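Local atomic coordinates of toxin PAU_02230 (Photorhabdus asymbiotica subsp. asymbiotica ATCC 43949, PDB entry 6HV6), a protein that is a Photorhabdus toxin (PaTox) whose chain pairs a mainly helical lobe with a domain built on an antiparallel beta sheet. Residues A[281-286]-A[342-347]; A[273-278]-A[291-296]; A[107-112]-A[142-147]; A[84-89]-A[135-140]. The protein carries 1 engineered substitution. One frame throughout, in Å; residues are numbered along the deposited sequence.

Contact 1. Residues A[281-286]-A[342-347]; sequences SVRVDA and SFHPLD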
loop_
_atom_site.group_PDB
_atom_site.type_symbol
_atom_site.label_atom_id
_atom_site.label_comp_id
_atom_site.label_asym_id
_atom_site.label_seq_id
_atom_site.Cartn_x
_atom_site.Cartn_y
_atom_site.Cartn_z
ATOM N N SER A 281 -10.425 17.867 7.672
ATOM C CA SER A 281 -9.729 16.932 6.807
ATOM C C SER A 281 -10.312 17.028 5.410
ATOM O O SER A 281 -11.505 17.298 5.228
ATOM C CB SER A 281 -9.836 15.494 7.324
ATOM O OG SER A 281 -9.259 15.371 8.609
ATOM N N VAL A 282 -9.447 16.813 4.429
ATOM C CA VAL A 282 -9.795 16.899 3.025
ATOM C C VAL A 282 -9.356 15.596 2.369
ATOM O O VAL A 282 -8.184 15.211 2.467
ATOM C CB VAL A 282 -9.128 18.109 2.350
ATOM C CG1 VAL A 282 -9.357 18.077 0.865
ATOM C CG2 VAL A 282 -9.660 19.425 2.949
ATOM N N ARG A 283 -10.289 14.913 1.723
ATOM C CA ARG A 283 -9.948 13.730 0.957
ATOM C C ARG A 283 -9.336 14.161 -0.374
ATOM O O ARG A 283 -9.841 15.078 -1.033
ATOM C CB ARG A 283 -11.188 12.861 0.731
ATOM C CG ARG A 283 -10.896 11.530 0.019
ATOM C CD ARG A 283 -12.175 10.768 -0.318
ATOM N NE ARG A 283 -12.806 11.327 -1.504
ATOM C CZ ARG A 283 -13.990 11.924 -1.533
ATOM N NH1 ARG A 283 -14.720 12.037 -0.429
ATOM N NH2 ARG A 283 -14.449 12.404 -2.680
ATOM N N VAL A 284 -8.244 13.511 -0.761
ATOM C CA VAL A 284 -7.562 13.780 -2.029
ATOM C C VAL A 284 -7.844 12.623 -2.979
ATOM O O VAL A 284 -7.420 11.494 -2.724
ATOM C CB VAL A 284 -6.047 13.966 -1.844
ATOM C CG1 VAL A 284 -5.386 14.341 -3.195
ATOM C CG2 VAL A 284 -5.762 15.061 -0.825
ATOM N N ASP A 285 -8.552 12.896 -4.068
ATOM C CA ASP A 285 -8.799 11.891 -5.094
ATOM C C ASP A 285 -7.773 12.055 -6.207
ATOM O O ASP A 285 -7.540 13.171 -6.678
ATOM C CB ASP A 285 -10.212 12.020 -5.668
ATOM C CG ASP A 285 -11.293 11.764 -4.636
ATOM O OD1 ASP A 285 -11.009 11.086 -3.614
ATOM O OD2 ASP A 285 -12.431 12.239 -4.856
ATOM N N ALA A 286 -7.158 10.942 -6.617
ATOM C CA ALA A 286 -6.099 10.943 -7.630
ATOM C C ALA A 286 -6.280 9.701 -8.496
ATOM O O ALA A 286 -7.122 8.857 -8.164
ATOM C CB ALA A 286 -4.722 10.964 -6.960
ATOM N N SER A 342 -7.834 16.052 -7.006
ATOM C CA SER A 342 -8.930 16.917 -6.570
ATOM C C SER A 342 -9.119 16.780 -5.068
ATOM O O SER A 342 -8.687 15.804 -4.450
ATOM C CB SER A 342 -10.252 16.608 -7.299
ATOM O OG SER A 342 -10.662 15.258 -7.113
ATOM N N PHE A 343 -9.782 17.780 -4.490
ATOM C CA PHE A 343 -9.834 17.962 -3.049
ATOM C C PHE A 343 -11.283 17.994 -2.599
ATOM O O PHE A 343 -12.097 18.720 -3.174
ATOM C CB PHE A 343 -9.103 19.244 -2.651
ATOM C CG PHE A 343 -7.649 19.224 -3.023
ATOM C CD1 PHE A 343 -6.724 18.622 -2.196
ATOM C CD2 PHE A 343 -7.224 19.753 -4.226
ATOM C CE1 PHE A 343 -5.389 18.579 -2.544
ATOM C CE2 PHE A 343 -5.891 19.714 -4.583
ATOM C CZ PHE A 343 -4.973 19.128 -3.744
ATOM N N HIS A 344 -11.593 17.217 -1.565
ATOM C CA HIS A 344 -12.977 17.014 -1.167
ATOM C C HIS A 344 -13.087 17.083 0.349
ATOM O O HIS A 344 -12.525 16.237 1.052
ATOM C CB HIS A 344 -13.480 15.676 -1.707
ATOM C CG HIS A 344 -13.348 15.556 -3.194
ATOM N ND1 HIS A 344 -14.385 15.824 -4.061
ATOM C CD2 HIS A 344 -12.287 15.224 -3.969
ATOM C CE1 HIS A 344 -13.977 15.642 -5.305
ATOM N NE2 HIS A 344 -12.706 15.276 -5.276
ATOM N N PRO A 345 -13.765 18.099 0.883
ATOM C CA PRO A 345 -13.884 18.216 2.340
ATOM C C PRO A 345 -14.578 16.996 2.922
ATOM O O PRO A 345 -15.566 16.505 2.371
ATOM C CB PRO A 345 -14.723 19.485 2.532
ATOM C CG PRO A 345 -14.661 20.205 1.209
ATOM C CD PRO A 345 -14.521 19.142 0.172
ATOM N N LEU A 346 -14.035 16.505 4.037
ATOM C CA LEU A 346 -14.637 15.431 4.809
ATOM C C LEU A 346 -15.391 16.008 5.998
ATOM O O LEU A 346 -14.947 16.980 6.615
ATOM C CB LEU A 346 -13.574 14.449 5.294
ATOM C CG LEU A 346 -12.955 13.591 4.190
ATOM C CD1 LEU A 346 -11.843 12.763 4.758
ATOM C CD2 LEU A 346 -13.993 12.701 3.554
ATOM N N ASP A 347 -16.534 15.402 6.314
ATOM C CA ASP A 347 -17.373 15.839 7.423
ATOM C C ASP A 347 -17.651 14.647 8.329
ATOM O O ASP A 347 -18.268 13.664 7.899
ATOM C CB ASP A 347 -18.674 16.449 6.905
ATOM C CG ASP A 347 -19.662 16.739 8.012
ATOM O OD1 ASP A 347 -19.225 17.139 9.112
ATOM O OD2 ASP A 347 -20.879 16.585 7.769
HETATM O O HOH W 1 -13.289 17.656 8.303
HETATM O O HOH W 2 -9.562 13.820 -8.899
#
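Arg283 and His344 meet as an antiparallel hydrogen-bonded pair where strand 342-346, the outermost strand of a six-stranded antiparallel sheet, runs beside strand 280-286. Their backbones trade two bonds, Arg283 N to His344 O at 2.7 Å and His344 N to Arg283 O, and Asp285 and Ser342 repeat the exchange. Pro345 has no N-H to give, but it faces Val282 in a non-hydrogen-bonded pair, where the ladder asks for none. On the face to which the Arg283 and His344 side chains point, the guanidinium lies flat on the imidazole, the planes only 17° apart. Arg283 NH2 comes 3.4 Å from His344 CG, over the ring but shifted toward its rim.

Asp285 holds the arginine and itself lies over the same face of the imidazole. The arginine chain leaves the strand extended and then folds at chi3 (79°), which brings its side to Asp285, two residues along the same strand. Arg283 NE meets Asp285 OD1 at 2.8 Å and NH2 meets Asp285 OD2 at 3.0 Å; these two side-on bonds, lying in the guanidinium plane, fix its rotation. NH1 turns instead to Asn253. The imidazole is set by its edge: His344 NE2 and Ser342 OG share a hydrogen bond of 2.7 Å in the ring plane.

On the face carrying Val282, Val284 and Phe343 the contact is apolar, and there the beta-branched valines suit an extended backbone. Val282 CG1 rests 3.7 Å from Phe343 CB and close to the plane of the ring, at its edge. Val284 and Phe343 run side by side, with Val284 CG2 3.9 Å from Phe343 CE1.

Contact 2. Residues A[273-278]-A[291-296]; sequences KLFPTE and MLISKI
Lys295 lays its aliphatic chain across Phe275, and the partners change from ring to carbonyl to water along its length. Lys295 CB sits over the face of the Phe275 ring, 3.9 Å from the centroid and 19° off the normal, a CH-pi contact. Lys295 CG passes 3.8 Å from Glu278 O, in the loop after helix 271-274. Lys295 CD then comes 3.9 Å from Phe275 CB, so the chain follows the aromatic residue back toward its root. With all four torsions near 180°, the lysine reaches past the apolar ring and delivers NZ to polar company. There Lys295 NZ donates to a water at 2.6 Å, which in turn gives a hydrogen bond to Phe275 O. Lys295 NZ also forms a salt bridge with Glu271. A long methylene chain with a charged end suits a place that is greasy at the base and polar at the tip.

The ring is held from its other side by Leu274 CG, and at its edge Phe275 CE1 lies 3.7 Å from Ile293 O. Leu274 CD2 continues the apolar patch, 3.8 Å from Ile293 CD1.

Phe275, the first residue to leave helical geometry after helix 271-274, also packs on Val282 of strand 280-286. Strand 289-296 runs between that strand and 304-309; Ile293 and Lys295 look toward the turn, whereas Leu292, Ser294 and Ile296 pack against Leu210 of helix 199-211 on the sheet's other face.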
loop_
_atom_site.group_PDB
_atom_site.type_symbol
_atom_site.label_atom_id
_atom_site.label_comp_id
_atom_site.label_asym_id
_atom_site.label_seq_id
_atom_site.Cartn_x
_atom_site.Cartn_y
_atom_site.Cartn_z
ATOM N N LYS A 273 -8.775 28.509 3.375
ATOM C CA LYS A 273 -9.869 28.124 2.494
ATOM C C LYS A 273 -10.043 26.614 2.444
ATOM O O LYS A 273 -11.172 26.114 2.425
ATOM C CB LYS A 273 -9.623 28.673 1.085
ATOM C CG LYS A 273 -9.568 30.191 1.020
ATOM C CD LYS A 273 -10.841 30.796 1.595
ATOM C CE LYS A 273 -10.800 32.312 1.565
ATOM N NZ LYS A 273 -10.609 32.839 0.190
ATOM N N LEU A 274 -8.933 25.880 2.435
ATOM C CA LEU A 274 -8.988 24.427 2.407
ATOM C C LEU A 274 -9.519 23.867 3.723
ATOM O O LEU A 274 -10.324 22.928 3.733
ATOM C CB LEU A 274 -7.588 23.899 2.119
ATOM C CG LEU A 274 -7.347 22.440 1.801
ATOM C CD1 LEU A 274 -7.856 22.114 0.419
ATOM C CD2 LEU A 274 -5.862 22.211 1.897
ATOM N N PHE A 275 -9.067 24.426 4.844
ATOM C CA PHE A 275 -9.471 23.989 6.174
ATOM C C PHE A 275 -10.296 25.100 6.807
ATOM O O PHE A 275 -9.741 26.017 7.429
ATOM C CB PHE A 275 -8.253 23.656 7.034
ATOM C CG PHE A 275 -7.310 22.687 6.392
ATOM C CD1 PHE A 275 -7.726 21.402 6.079
ATOM C CD2 PHE A 275 -6.003 23.058 6.107
ATOM C CE1 PHE A 275 -6.858 20.502 5.492
ATOM C CE2 PHE A 275 -5.131 22.162 5.519
ATOM C CZ PHE A 275 -5.561 20.878 5.211
ATOM N N PRO A 276 -11.622 25.065 6.676
ATOM C CA PRO A 276 -12.443 26.118 7.295
ATOM C C PRO A 276 -12.341 26.145 8.809
ATOM O O PRO A 276 -12.402 27.225 9.410
ATOM C CB PRO A 276 -13.865 25.770 6.828
ATOM C CG PRO A 276 -13.688 24.863 5.653
ATOM C CD PRO A 276 -12.439 24.083 5.947
ATOM N N THR A 277 -12.187 24.988 9.446
ATOM C CA THR A 277 -12.101 24.896 10.895
ATOM C C THR A 277 -10.701 24.462 11.320
ATOM O O THR A 277 -9.924 23.916 10.528
ATOM C CB THR A 277 -13.156 23.923 11.442
ATOM O OG1 THR A 277 -12.872 22.592 11.000
ATOM C CG2 THR A 277 -14.545 24.315 10.948
ATOM N N GLU A 278 -10.381 24.716 12.591
ATOM C CA GLU A 278 -9.078 24.345 13.139
ATOM C C GLU A 278 -8.856 22.838 13.210
ATOM O O GLU A 278 -7.724 22.414 13.473
ATOM C CB GLU A 278 -8.896 24.921 14.542
ATOM C CG GLU A 278 -8.748 26.424 14.618
ATOM C CD GLU A 278 -8.256 26.862 15.979
ATOM O OE1 GLU A 278 -7.126 26.482 16.348
ATOM O OE2 GLU A 278 -9.005 27.563 16.690
ATOM N N MET A 291 -5.902 9.889 -0.955
ATOM C CA MET A 291 -4.999 10.331 0.090
ATOM C C MET A 291 -5.775 11.305 0.973
ATOM O O MET A 291 -6.979 11.512 0.800
ATOM C CB MET A 291 -3.733 10.942 -0.524
ATOM C CG MET A 291 -2.863 9.938 -1.329
ATOM S SD MET A 291 -1.792 10.817 -2.475
ATOM C CE MET A 291 -2.985 11.282 -3.724
ATOM N N LEU A 292 -5.080 11.934 1.908
ATOM C CA LEU A 292 -5.769 12.743 2.898
ATOM C C LEU A 292 -4.840 13.849 3.358
ATOM O O LEU A 292 -3.645 13.609 3.561
ATOM C CB LEU A 292 -6.192 11.872 4.090
ATOM C CG LEU A 292 -6.783 12.607 5.288
ATOM C CD1 LEU A 292 -8.237 12.890 5.005
ATOM C CD2 LEU A 292 -6.595 11.748 6.545
ATOM N N ILE A 293 -5.383 15.053 3.537
ATOM C CA ILE A 293 -4.641 16.124 4.187
ATOM C C ILE A 293 -5.519 16.714 5.274
ATOM O O ILE A 293 -6.744 16.802 5.126
ATOM C CB ILE A 293 -4.155 17.206 3.195
ATOM C CG1 ILE A 293 -5.313 17.829 2.433
ATOM C CG2 ILE A 293 -3.172 16.606 2.198
ATOM C CD1 ILE A 293 -4.844 18.651 1.233
ATOM N N SER A 294 -4.892 17.096 6.381
ATOM C CA SER A 294 -5.654 17.488 7.551
ATOM C C SER A 294 -4.944 18.620 8.265
ATOM O O SER A 294 -3.736 18.819 8.117
ATOM C CB SER A 294 -5.854 16.305 8.509
ATOM O OG SER A 294 -6.604 15.275 7.889
ATOM N N LYS A 295 -5.731 19.360 9.041
ATOM C CA LYS A 295 -5.253 20.343 9.997
ATOM C C LYS A 295 -5.801 19.917 11.351
ATOM O O LYS A 295 -7.011 19.721 11.490
ATOM C CB LYS A 295 -5.729 21.749 9.603
ATOM C CG LYS A 295 -5.361 22.873 10.554
ATOM C CD LYS A 295 -5.884 24.224 10.025
ATOM C CE LYS A 295 -5.479 25.388 10.911
ATOM N NZ LYS A 295 -5.963 26.697 10.361
ATOM N N ILE A 296 -4.920 19.749 12.337
ATOM C CA ILE A 296 -5.295 19.252 13.658
ATOM C C ILE A 296 -4.706 20.156 14.738
ATOM O O ILE A 296 -3.570 20.622 14.614
ATOM C CB ILE A 296 -4.818 17.798 13.855
ATOM C CG1 ILE A 296 -5.264 16.921 12.680
ATOM C CG2 ILE A 296 -5.343 17.237 15.167
ATOM C CD1 ILE A 296 -6.782 16.808 12.536
HETATM O O HOH W 3 -8.433 26.673 9.710
#

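Contact 3. Residues A[107-112]-A[142-147]; sequences QQAYKT and TDATTK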
loop_
_atom_site.group_PDB
_atom_site.type_symbol
_atom_site.label_atom_id
_atom_site.label_comp_id
_atom_site.label_asym_id
_atom_site.label_seq_id
_atom_site.Cartn_x
_atom_site.Cartn_y
_atom_site.Cartn_z
ATOM N N GLN A 107 0.720 -21.491 -20.036
ATOM C CA GLN A 107 0.164 -20.830 -18.863
ATOM C C GLN A 107 -0.531 -21.826 -17.948
ATOM O O GLN A 107 -0.358 -21.768 -16.725
ATOM C CB GLN A 107 -0.781 -19.715 -19.296
ATOM C CG GLN A 107 -0.011 -18.570 -19.929
ATOM C CD GLN A 107 -0.904 -17.519 -20.508
ATOM O OE1 GLN A 107 -2.128 -17.581 -20.374
ATOM N NE2 GLN A 107 -0.304 -16.536 -21.160
ATOM N N GLN A 108 -1.300 -22.760 -18.515
ATOM C CA GLN A 108 -1.938 -23.776 -17.681
ATOM C C GLN A 108 -0.899 -24.628 -16.961
ATOM O O GLN A 108 -1.035 -24.912 -15.765
ATOM C CB GLN A 108 -2.863 -24.653 -18.520
ATOM C CG GLN A 108 -3.711 -25.596 -17.680
ATOM C CD GLN A 108 -4.910 -26.145 -18.436
ATOM O OE1 GLN A 108 -4.924 -26.164 -19.667
ATOM N NE2 GLN A 108 -5.930 -26.587 -17.698
ATOM N N ALA A 109 0.146 -25.048 -17.673
ATOM C CA ALA A 109 1.180 -25.876 -17.058
ATOM C C ALA A 109 1.933 -25.115 -15.973
ATOM O O ALA A 109 2.218 -25.663 -14.901
ATOM C CB ALA A 109 2.148 -26.376 -18.130
ATOM N N TYR A 110 2.281 -23.859 -16.239
ATOM C CA TYR A 110 2.967 -23.053 -15.232
ATOM C C TYR A 110 2.130 -22.951 -13.960
ATOM O O TYR A 110 2.628 -23.183 -12.852
ATOM C CB TYR A 110 3.249 -21.671 -15.818
ATOM C CG TYR A 110 4.011 -20.693 -14.947
ATOM C CD1 TYR A 110 3.340 -19.854 -14.062
ATOM C CD2 TYR A 110 5.404 -20.559 -15.064
ATOM C CE1 TYR A 110 4.025 -18.937 -13.291
ATOM C CE2 TYR A 110 6.097 -19.642 -14.300
ATOM C CZ TYR A 110 5.405 -18.828 -13.415
ATOM O OH TYR A 110 6.097 -17.907 -12.651
ATOM N N LYS A 111 0.842 -22.636 -14.107
ATOM C CA LYS A 111 -0.020 -22.503 -12.938
ATOM C C LYS A 111 -0.136 -23.823 -12.190
ATOM O O LYS A 111 -0.123 -23.853 -10.955
ATOM C CB LYS A 111 -1.395 -22.007 -13.383
ATOM C CG LYS A 111 -2.349 -21.690 -12.269
ATOM C CD LYS A 111 -3.622 -21.077 -12.839
ATOM C CE LYS A 111 -4.547 -20.634 -11.726
ATOM N NZ LYS A 111 -3.847 -19.845 -10.673
ATOM N N THR A 112 -0.254 -24.928 -12.923
ATOM C CA THR A 112 -0.307 -26.239 -12.283
ATOM C C THR A 112 0.949 -26.502 -11.457
ATOM O O THR A 112 0.868 -26.918 -10.294
ATOM C CB THR A 112 -0.502 -27.319 -13.347
ATOM O OG1 THR A 112 -1.757 -27.102 -14.016
ATOM C CG2 THR A 112 -0.505 -28.695 -12.709
ATOM N N THR A 142 14.312 -25.274 -18.599
ATOM C CA THR A 142 13.203 -25.585 -17.704
ATOM C C THR A 142 11.891 -25.325 -18.429
ATOM O O THR A 142 11.700 -24.247 -19.000
ATOM C CB THR A 142 13.263 -24.771 -16.406
ATOM O OG1 THR A 142 13.383 -23.378 -16.709
ATOM C CG2 THR A 142 14.450 -25.207 -15.565
ATOM N N ASP A 143 10.992 -26.312 -18.408
ATOM C CA ASP A 143 9.725 -26.166 -19.110
ATOM C C ASP A 143 8.742 -25.354 -18.272
ATOM O O ASP A 143 9.033 -24.942 -17.146
ATOM C CB ASP A 143 9.151 -27.532 -19.494
ATOM C CG ASP A 143 8.827 -28.425 -18.290
ATOM O OD1 ASP A 143 8.792 -27.961 -17.132
ATOM O OD2 ASP A 143 8.604 -29.633 -18.518
ATOM N N ALA A 144 7.554 -25.131 -18.838
ATOM C CA ALA A 144 6.557 -24.283 -18.191
ATOM C C ALA A 144 6.207 -24.796 -16.803
ATOM O O ALA A 144 6.124 -24.020 -15.842
ATOM C CB ALA A 144 5.302 -24.198 -19.061
ATOM N N THR A 145 5.997 -26.107 -16.675
ATOM C CA THR A 145 5.632 -26.666 -15.377
ATOM C C THR A 145 6.723 -26.393 -14.356
ATOM O O THR A 145 6.455 -25.945 -13.236
ATOM C CB THR A 145 5.383 -28.168 -15.514
ATOM O OG1 THR A 145 4.352 -28.386 -16.488
ATOM C CG2 THR A 145 4.947 -28.774 -14.177
ATOM N N THR A 146 7.973 -26.622 -14.753
ATOM C CA THR A 146 9.092 -26.516 -13.831
ATOM C C THR A 146 9.293 -25.078 -13.389
ATOM O O THR A 146 9.550 -24.816 -12.209
ATOM C CB THR A 146 10.341 -27.089 -14.513
ATOM O OG1 THR A 146 10.063 -28.431 -14.906
ATOM C CG2 THR A 146 11.540 -27.098 -13.597
ATOM N N LYS A 147 9.162 -24.131 -14.322
ATOM C CA LYS A 147 9.198 -22.724 -13.949
ATOM C C LYS A 147 8.108 -22.398 -12.926
ATOM O O LYS A 147 8.368 -21.707 -11.938
ATOM C CB LYS A 147 9.059 -21.850 -15.196
ATOM C CG LYS A 147 10.254 -21.904 -16.190
ATOM C CD LYS A 147 10.137 -20.748 -17.188
ATOM C CE LYS A 147 10.919 -20.990 -18.495
ATOM N NZ LYS A 147 12.385 -21.249 -18.290
#
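Tyr110 turns its ring out toward the start of helix 144-176 because CG stands opposite the backbone N (chi1 -178°), and this carries CD2 and CE2 across the gap. Tyr110 CD2 lies 3.6 Å from Ala144 O, and its CE2 lies 3.8 Å from Lys147 CB, the lysine side chain crossing the tyrosine at about a right angle. On the neighbouring helix Thr145 has OG1 beside its own N (chi1 -58°), which sets that oxygen 3.4 Å from Ala109 CB. This is packing of a methyl against an oxygen rather than a hydrogen bond. Ala109 CB also touches Ala144 CB at 3.9 Å.

The small alanines at these positions are consistent with the close approach of the helices: the CA atoms of Tyr110 and Thr145 are 4.5 Å apart. No conventional hydrogen bond joins the two segments, but the backbones meet through a pair of CA-H...O contacts, Tyr110 CA to Ala144 O at 3.4 Å and Thr145 CA to Ala109 O at 3.6 Å. The contact is thus a helix-helix packing in which the middle of helix 101-115 meets the first turn of helix 144-176.

That first turn is closed by an N-cap. Asp143 OD1 accepts from Thr146 N at 2.9 Å and also from Thr146 OG1, so two donors converge on one carboxylate oxygen. A short acidic side chain suits this position, where the amides of the first turn lack helical acceptors. Lys147 folds its chain back at chi4, and NZ donates to Thr142 OG1 and Tyr137 O. Tyr110 OH hydrogen-bonds Tyr137 OH, while its ring stacks with that of Tyr93.

Contact 4. Residues A[84-89]-A[135-140]; sequences DTMQRM and ERYISP
Helices 80-93 and 130-138 pack together through a Met-aromatic contact, with Met86 laid over the ring of Tyr137. Met86 CG is the atom that touches, 3.8 Å from the Tyr137 ring centroid and 22° off the normal, and SD follows over the same face at 4.5 Å from that centroid. Beyond the sulfur the chain bends at chi3 (75°), and the side chain goes on to pack with Met154 and Ile158 of helix 144-176. An unbranched, polarisable thioether suits this place, since it can lie along a flat ring and still turn off toward a third helix.

Met89, one turn along the helix, meets the same tyrosine differently. Met89 CB comes to the ring edge, 3.9 Å from Tyr137 CE1, and the two side chains slide past each other in opposite directions. Met89 SD reaches Ile138 CA at 3.8 Å, and Met89 CE approaches Tyr137 O at 3.7 Å.

Ile138 completes the apolar set with its CG2 branch, which lies 3.8 Å from Thr85 CG2 and at the same distance from Met86 CB. Thr85 turns its CG2 to Ile138 while its hydroxyl bonds Glu81 O in its own helix.

An aromatic ring set among flexible methionines and a branched aliphatic chain, with no hydrogen bond between the segments, is side-chain packing of the kind that joins the helices of a mainly helical lobe.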
loop_
_atom_site.group_PDB
_atom_site.type_symbol
_atom_site.label_atom_id
_atom_site.label_comp_id
_atom_site.label_asym_id
_atom_site.label_seq_id
_atom_site.Cartn_x
_atom_site.Cartn_y
_atom_site.Cartn_z
ATOM N N ASP A 84 15.345 -9.521 -12.036
ATOM C CA ASP A 84 14.552 -8.728 -12.973
ATOM C C ASP A 84 14.141 -9.552 -14.193
ATOM O O ASP A 84 12.997 -9.464 -14.651
ATOM C CB ASP A 84 15.334 -7.481 -13.399
ATOM C CG ASP A 84 15.650 -6.543 -12.226
ATOM O OD1 ASP A 84 14.942 -6.586 -11.194
ATOM O OD2 ASP A 84 16.611 -5.752 -12.341
ATOM N N THR A 85 15.057 -10.364 -14.727
ATOM C CA THR A 85 14.716 -11.248 -15.840
ATOM C C THR A 85 13.586 -12.204 -15.464
ATOM O O THR A 85 12.642 -12.409 -16.237
ATOM C CB THR A 85 15.957 -12.029 -16.281
ATOM O OG1 THR A 85 16.941 -11.116 -16.774
ATOM C CG2 THR A 85 15.612 -13.005 -17.382
ATOM N N MET A 86 13.658 -12.795 -14.271
ATOM C CA MET A 86 12.599 -13.703 -13.841
ATOM C C MET A 86 11.259 -12.980 -13.733
ATOM O O MET A 86 10.223 -13.502 -14.167
ATOM C CB MET A 86 12.966 -14.339 -12.504
ATOM C CG MET A 86 11.780 -14.995 -11.803
ATOM S SD MET A 86 12.241 -15.646 -10.189
ATOM C CE MET A 86 12.347 -14.124 -9.252
ATOM N N GLN A 87 11.264 -11.767 -13.173
ATOM C CA GLN A 87 10.014 -11.029 -12.995
ATOM C C GLN A 87 9.378 -10.685 -14.331
ATOM O O GLN A 87 8.149 -10.724 -14.468
ATOM C CB GLN A 87 10.264 -9.757 -12.181
ATOM C CG GLN A 87 10.729 -10.007 -10.745
ATOM C CD GLN A 87 9.693 -10.715 -9.901
ATOM O OE1 GLN A 87 9.447 -11.909 -10.067
ATOM N NE2 GLN A 87 9.078 -9.980 -8.986
ATOM N N ARG A 88 10.194 -10.327 -15.326
ATOM C CA ARG A 88 9.647 -10.066 -16.653
ATOM C C ARG A 88 9.036 -11.333 -17.237
ATOM O O ARG A 88 7.925 -11.303 -17.780
ATOM C CB ARG A 88 10.730 -9.496 -17.572
ATOM C CG ARG A 88 11.155 -8.055 -17.222
ATOM C CD ARG A 88 12.115 -7.454 -18.261
ATOM N NE ARG A 88 13.514 -7.807 -18.021
ATOM C CZ ARG A 88 14.181 -8.749 -18.687
ATOM N NH1 ARG A 88 13.580 -9.446 -19.645
ATOM N NH2 ARG A 88 15.453 -8.993 -18.399
ATOM N N MET A 89 9.728 -12.466 -17.092
ATOM C CA MET A 89 9.199 -13.734 -17.586
ATOM C C MET A 89 7.917 -14.116 -16.860
ATOM O O MET A 89 6.993 -14.667 -17.465
ATOM C CB MET A 89 10.253 -14.840 -17.421
ATOM C CG MET A 89 11.488 -14.626 -18.267
ATOM S SD MET A 89 12.711 -15.948 -18.089
ATOM C CE MET A 89 11.640 -17.388 -18.094
ATOM N N GLU A 135 18.303 -18.742 -11.462
ATOM C CA GLU A 135 19.019 -19.134 -12.676
ATOM C C GLU A 135 18.293 -20.251 -13.416
ATOM O O GLU A 135 18.202 -20.228 -14.647
ATOM C CB GLU A 135 20.439 -19.598 -12.347
ATOM C CG GLU A 135 21.409 -18.517 -12.026
ATOM C CD GLU A 135 22.803 -19.077 -11.776
ATOM O OE1 GLU A 135 23.031 -20.269 -12.089
ATOM O OE2 GLU A 135 23.658 -18.328 -11.258
ATOM N N ARG A 136 17.808 -21.259 -12.690
ATOM C CA ARG A 136 17.084 -22.348 -13.340
ATOM C C ARG A 136 15.761 -21.853 -13.919
ATOM O O ARG A 136 15.373 -22.246 -15.026
ATOM C CB ARG A 136 16.843 -23.488 -12.345
ATOM C CG ARG A 136 18.134 -24.048 -11.740
ATOM C CD ARG A 136 19.014 -24.686 -12.820
ATOM N NE ARG A 136 18.386 -25.918 -13.282
ATOM C CZ ARG A 136 18.092 -26.187 -14.550
ATOM N NH1 ARG A 136 18.401 -25.323 -15.501
ATOM N NH2 ARG A 136 17.501 -27.334 -14.863
ATOM N N TYR A 137 15.081 -20.962 -13.208
ATOM C CA TYR A 137 13.819 -20.431 -13.716
ATOM C C TYR A 137 14.030 -19.744 -15.057
ATOM O O TYR A 137 13.273 -19.962 -16.011
ATOM C CB TYR A 137 13.230 -19.451 -12.706
ATOM C CG TYR A 137 11.895 -18.846 -13.099
ATOM C CD1 TYR A 137 11.806 -17.830 -14.056
ATOM C CD2 TYR A 137 10.726 -19.263 -12.477
ATOM C CE1 TYR A 137 10.570 -17.263 -14.388
ATOM C CE2 TYR A 137 9.504 -18.715 -12.805
ATOM C CZ TYR A 137 9.424 -17.723 -13.755
ATOM O OH TYR A 137 8.177 -17.194 -14.055
ATOM N N ILE A 138 15.059 -18.897 -15.147
ATOM C CA ILE A 138 15.249 -18.129 -16.368
ATOM C C ILE A 138 15.931 -18.934 -17.458
ATOM O O ILE A 138 15.984 -18.471 -18.600
ATOM C CB ILE A 138 16.027 -16.828 -16.086
ATOM C CG1 ILE A 138 17.452 -17.103 -15.637
ATOM C CG2 ILE A 138 15.318 -16.014 -15.011
ATOM C CD1 ILE A 138 18.211 -15.831 -15.316
ATOM N N SER A 139 16.434 -20.128 -17.149
ATOM C CA SER A 139 17.120 -20.926 -18.157
ATOM C C SER A 139 16.107 -21.509 -19.137
ATOM O O SER A 139 14.992 -21.860 -18.748
ATOM C CB SER A 139 17.911 -22.062 -17.506
ATOM O OG SER A 139 18.463 -22.935 -18.487
ATOM N N PRO A 140 16.476 -21.656 -20.412
ATOM C CA PRO A 140 15.525 -22.218 -21.375
ATOM C C PRO A 140 15.359 -23.724 -21.267
ATOM O O PRO A 140 14.460 -24.272 -21.917
ATOM C CB PRO A 140 16.121 -21.823 -22.733
ATOM C CG PRO A 140 17.559 -21.682 -22.480
ATOM C CD PRO A 140 17.714 -21.195 -21.062
#

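In the fold
The four contacts fall into two groups on opposite sides of the chain's centre. Contacts 1 and 2, centres about 9 Å apart, share one antiparallel sheet through the neighbouring strands 280-286 and 289-296, and Ser281 OG hydrogen-bonds Ser294 OG between them. Contacts 3 and 4, centres about 13 Å apart, lie among the helices and are joined by the Tyr110-Tyr137 hydroxyl bond. Between groups the centres are 43 to 52 Å apart. Contact 2 is buried; the others are only partly so. Backbone hydrogen bonds carry contact 1, whereas contacts 2 and 4 rest on side chains over aromatic faces and contact 3 on close backbone approach.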